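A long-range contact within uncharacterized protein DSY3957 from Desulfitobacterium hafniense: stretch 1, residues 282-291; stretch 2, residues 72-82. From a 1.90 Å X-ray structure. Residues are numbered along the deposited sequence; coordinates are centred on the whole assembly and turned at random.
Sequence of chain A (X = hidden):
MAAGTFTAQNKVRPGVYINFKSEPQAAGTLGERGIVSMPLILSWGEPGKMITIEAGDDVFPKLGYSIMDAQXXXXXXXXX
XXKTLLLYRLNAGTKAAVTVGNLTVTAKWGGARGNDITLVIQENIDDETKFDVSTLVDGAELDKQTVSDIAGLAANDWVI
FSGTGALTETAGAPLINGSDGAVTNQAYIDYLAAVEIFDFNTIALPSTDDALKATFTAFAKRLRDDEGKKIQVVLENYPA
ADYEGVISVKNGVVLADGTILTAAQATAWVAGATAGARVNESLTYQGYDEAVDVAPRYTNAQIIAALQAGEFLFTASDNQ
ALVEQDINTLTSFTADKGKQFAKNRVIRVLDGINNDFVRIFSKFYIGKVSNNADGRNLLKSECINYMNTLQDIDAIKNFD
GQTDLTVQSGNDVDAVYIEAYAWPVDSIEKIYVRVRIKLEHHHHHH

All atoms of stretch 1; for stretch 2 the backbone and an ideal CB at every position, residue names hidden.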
# COMPACT_ATOMS: atom_id res chain seq x y z
N SER A 282 -9.39 -15.98 1.74
CA SER A 282 -9.68 -15.38 3.05
C SER A 282 -8.43 -15.51 3.91
O SER A 282 -7.72 -16.52 3.83
CB SER A 282 -10.85 -16.11 3.72
OG SER A 282 -10.91 -15.78 5.10
N LEU A 283 -8.14 -14.50 4.72
CA LEU A 283 -6.96 -14.54 5.57
C LEU A 283 -7.18 -15.36 6.84
O LEU A 283 -6.23 -15.63 7.57
CB LEU A 283 -6.52 -13.12 5.96
CG LEU A 283 -6.08 -12.19 4.83
CD1 LEU A 283 -5.57 -10.87 5.42
CD2 LEU A 283 -4.97 -12.85 4.01
N THR A 284 -8.42 -15.74 7.10
CA THR A 284 -8.75 -16.51 8.30
C THR A 284 -7.83 -17.71 8.50
O THR A 284 -7.69 -18.56 7.62
CB THR A 284 -10.22 -16.97 8.29
OG1 THR A 284 -11.08 -15.82 8.26
CG2 THR A 284 -10.55 -17.79 9.54
N TYR A 285 -7.22 -17.75 9.67
CA TYR A 285 -6.30 -18.80 10.06
C TYR A 285 -5.03 -18.90 9.22
O TYR A 285 -4.37 -19.93 9.21
CB TYR A 285 -7.01 -20.15 10.13
CG TYR A 285 -7.28 -20.57 11.56
CD1 TYR A 285 -7.88 -19.69 12.47
CD2 TYR A 285 -6.90 -21.83 12.02
CE1 TYR A 285 -8.09 -20.05 13.80
CE2 TYR A 285 -7.11 -22.21 13.35
CZ TYR A 285 -7.71 -21.31 14.23
OH TYR A 285 -7.91 -21.68 15.54
N GLN A 286 -4.71 -17.84 8.50
CA GLN A 286 -3.47 -17.83 7.75
C GLN A 286 -2.51 -17.26 8.79
O GLN A 286 -2.92 -16.47 9.65
CB GLN A 286 -3.53 -16.90 6.53
CG GLN A 286 -4.42 -17.39 5.40
CD GLN A 286 -4.03 -16.79 4.06
OE1 GLN A 286 -4.85 -16.65 3.16
NE2 GLN A 286 -2.75 -16.45 3.92
N GLY A 287 -1.25 -17.66 8.72
CA GLY A 287 -0.31 -17.15 9.69
C GLY A 287 0.40 -15.90 9.21
O GLY A 287 0.64 -15.73 8.02
N TYR A 288 0.72 -15.02 10.15
CA TYR A 288 1.45 -13.79 9.84
C TYR A 288 2.86 -14.26 9.50
O TYR A 288 3.55 -14.79 10.36
CB TYR A 288 1.48 -12.89 11.07
CG TYR A 288 2.22 -11.58 10.89
CD1 TYR A 288 3.57 -11.56 10.54
CD2 TYR A 288 1.57 -10.36 11.08
CE1 TYR A 288 4.26 -10.35 10.38
CE2 TYR A 288 2.24 -9.16 10.92
CZ TYR A 288 3.58 -9.15 10.57
OH TYR A 288 4.22 -7.95 10.39
N ASP A 289 3.29 -14.06 8.26
CA ASP A 289 4.61 -14.50 7.83
C ASP A 289 5.76 -14.09 8.74
O ASP A 289 5.96 -12.91 9.01
CB ASP A 289 4.89 -14.00 6.41
CG ASP A 289 3.77 -14.31 5.45
OD1 ASP A 289 3.01 -13.39 5.10
OD2 ASP A 289 3.64 -15.49 5.06
N GLU A 290 6.50 -15.09 9.21
CA GLU A 290 7.68 -14.88 10.09
C GLU A 290 7.34 -14.78 11.59
O GLU A 290 8.24 -14.76 12.42
CB GLU A 290 8.51 -13.65 9.64
CG GLU A 290 9.82 -13.41 10.41
CD GLU A 290 10.61 -12.20 9.92
OE1 GLU A 290 10.10 -11.45 9.06
OE2 GLU A 290 11.76 -12.01 10.38
N ALA A 291 6.05 -14.76 11.92
CA ALA A 291 5.64 -14.64 13.32
C ALA A 291 5.54 -15.97 14.05
O ALA A 291 5.11 -16.97 13.49
CB ALA A 291 4.31 -13.92 13.40
N UNK A 72 13.54 0.24 7.83
CA UNK A 72 12.56 -0.03 6.78
C UNK A 72 11.64 -1.20 7.09
O UNK A 72 10.97 -1.72 6.20
CB UNK A 72 13.28 -0.30 5.46
N UNK A 73 11.59 -1.59 8.35
CA UNK A 73 10.75 -2.69 8.78
C UNK A 73 9.33 -2.71 8.20
O UNK A 73 8.88 -3.73 7.68
CB UNK A 73 10.66 -2.66 10.31
N UNK A 74 8.61 -1.59 8.28
CA UNK A 74 7.23 -1.55 7.77
C UNK A 74 7.13 -1.79 6.27
O UNK A 74 6.15 -2.38 5.79
CB UNK A 74 6.60 -0.20 8.10
N UNK A 75 8.13 -1.32 5.53
CA UNK A 75 8.13 -1.52 4.09
C UNK A 75 8.32 -3.01 3.82
O UNK A 75 7.65 -3.60 2.97
CB UNK A 75 9.22 -0.69 3.41
N UNK A 76 9.21 -3.63 4.59
CA UNK A 76 9.48 -5.06 4.47
C UNK A 76 8.20 -5.85 4.75
O UNK A 76 7.82 -6.72 3.97
CB UNK A 76 10.60 -5.48 5.43
N UNK A 77 7.51 -5.52 5.84
CA UNK A 77 6.29 -6.22 6.20
C UNK A 77 5.15 -6.07 5.19
O UNK A 77 4.47 -7.04 4.87
CB UNK A 77 5.82 -5.72 7.57
N UNK A 78 4.95 -4.86 4.68
CA UNK A 78 3.90 -4.61 3.71
C UNK A 78 4.12 -5.41 2.43
O UNK A 78 3.17 -5.86 1.79
CB UNK A 78 3.82 -3.12 3.39
N UNK A 79 5.38 -5.59 2.06
CA UNK A 79 5.69 -6.32 0.84
C UNK A 79 5.80 -7.83 1.02
O UNK A 79 6.21 -8.53 0.10
CB UNK A 79 7.00 -5.79 0.26
N UNK A 80 5.44 -8.34 2.20
CA UNK A 80 5.47 -9.78 2.41
C UNK A 80 4.34 -10.41 1.59
O UNK A 80 4.50 -11.49 1.03
CB UNK A 80 5.34 -10.12 3.89
N UNK A 81 3.21 -9.71 1.49
CA UNK A 81 2.08 -10.24 0.73
C UNK A 81 1.65 -9.37 -0.46
O UNK A 81 1.00 -9.87 -1.38
CB UNK A 81 0.89 -10.42 1.67
N UNK A 82 2.00 -8.09 -0.44
CA UNK A 82 1.63 -7.19 -1.53
C UNK A 82 2.65 -7.27 -2.66
O UNK A 82 3.81 -7.61 -2.44
CB UNK A 82 1.51 -5.75 -1.02

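Position 72 lies just before a helix, at its N-cap, and its ideal CB has nothing of stretch 1 within 5.5 Å. Stretch 1 therefore sets no preference, and the deposited residue is L72, whose backbone O accepts the bond from the N of position 76.

At 73 the helix has begun. CA-to-CB points sideways, and the only acidic group of stretch 1 on this side, the carboxylate of E290, lies well beyond CB. A short side chain would stop far from it, whereas a long one, polar or basic, could approach. The residue is R73. Its NH1 comes to 4.0 Å from E290 OE1, too far for a salt bridge, but a water closes the gap: it accepts from R73 NH2 at 3.0 Å and donates to E290 OE2 at 2.7 Å.

Positions 74, 75 and 76 have no atom of stretch 1 near their ideal CB atoms, so many helix-compatible residues would serve. They are L74, I75 and N76; the first two do not touch stretch 1, and N76 points sideways, with its end coming nearer without making a contact.

Position 77 is more constrained. CA-to-CB points sideways, yet the ideal CB is 3.9 Å from Y288 OH. A phenol hydroxyl can donate, so an acceptor on a side chain of moderate length would suit: Glu or Gln, perhaps Asp or Asn. The residue is E77, and Y288 OH donates to its OE1 at 2.7 Å. The carboxylate also serves its own stretch, its OE2 forming a salt bridge with R73 NH1 at 3.0 Å. That helps to explain how E77 OE2 can lie 4.1 Å from the like-charged E290 OE1: basic groups stand close by.

Position 78 points away and 79 is out of reach of stretch 1; they hold A78 and L79, the latter the first residue to leave helical phi/psi.

At 80 CA-to-CB points toward stretch 1, and the ideal CB is 4.2 Å from D289 OD1. Farther out lie the backbone O of D289 and the carboxylate of E290, so a long donor is called for, and a positive charge is better than a neutral amide. K80 has chi2 to chi4 all t. This extended chain runs past D289, its CD 4.0 Å from D289 CB, and NZ donates to D289 O at 2.9 Å and to E290 OE1 at 2.6 Å, the latter a salt bridge. NZ also bridges to E77 OE1 at 2.8 Å, so one ammonium joins both stretches.

Position 81 also points toward stretch 1, its ideal CB 5.0 Å from D289 OD1, with the carbonyl of G287 beyond. Lys could reach the carboxylate, but Arg brings several donors. R81 NE makes a salt bridge with D289 OD1 at 2.7 Å, at the edge of the guanidinium. A second water donates to G287 O and D289 OD2 and accepts a weak bond from R81 NH2.

Position 82 is out of reach, and A82 makes no contact.

Stretch 2, residues 72-82: LRLINEALKRA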
# COMPACT_ATOMS: atom_id res chain seq x y z
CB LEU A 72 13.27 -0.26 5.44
CG LEU A 72 14.12 0.91 4.91
CD1 LEU A 72 14.71 0.51 3.56
CD2 LEU A 72 13.27 2.17 4.76
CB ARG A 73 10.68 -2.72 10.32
CG ARG A 73 9.59 -3.63 10.86
CD ARG A 73 9.84 -5.08 10.48
NE ARG A 73 10.96 -5.64 11.23
CZ ARG A 73 11.47 -6.85 11.03
NH1 ARG A 73 10.97 -7.64 10.08
NH2 ARG A 73 12.48 -7.27 11.77
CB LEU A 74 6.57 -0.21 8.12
CG LEU A 74 6.54 0.13 9.62
CD1 LEU A 74 5.78 1.44 9.84
CD2 LEU A 74 5.89 -1.00 10.38
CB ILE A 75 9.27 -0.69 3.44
CG1 ILE A 75 8.95 0.80 3.59
CG2 ILE A 75 9.44 -1.06 1.97
CD1 ILE A 75 10.05 1.72 3.15
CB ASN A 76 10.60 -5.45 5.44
CG ASN A 76 10.94 -6.93 5.39
OD1 ASN A 76 10.52 -7.72 6.25
ND2 ASN A 76 11.70 -7.33 4.39
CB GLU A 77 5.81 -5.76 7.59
CG GLU A 77 6.84 -6.00 8.69
CD GLU A 77 7.32 -7.45 8.72
OE1 GLU A 77 6.52 -8.34 9.10
OE2 GLU A 77 8.49 -7.70 8.37
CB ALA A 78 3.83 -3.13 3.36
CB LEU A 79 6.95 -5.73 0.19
CG LEU A 79 6.63 -4.38 -0.48
CD1 LEU A 79 7.91 -3.66 -0.88
CD2 LEU A 79 5.73 -4.60 -1.68
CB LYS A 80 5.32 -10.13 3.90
CG LYS A 80 6.64 -10.10 4.66
CD LYS A 80 6.48 -10.37 6.15
CE LYS A 80 7.85 -10.50 6.81
NZ LYS A 80 7.76 -10.70 8.29
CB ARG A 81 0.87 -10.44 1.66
CG ARG A 81 1.09 -11.44 2.80
CD ARG A 81 1.12 -12.88 2.29
NE ARG A 81 1.05 -13.87 3.37
CZ ARG A 81 -0.03 -14.59 3.65
NH1 ARG A 81 -1.14 -14.44 2.95
NH2 ARG A 81 0.01 -15.48 4.64
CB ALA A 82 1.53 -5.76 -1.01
O HOH W 1 13.26 -9.79 10.25
O HOH W 2 1.49 -17.15 5.93
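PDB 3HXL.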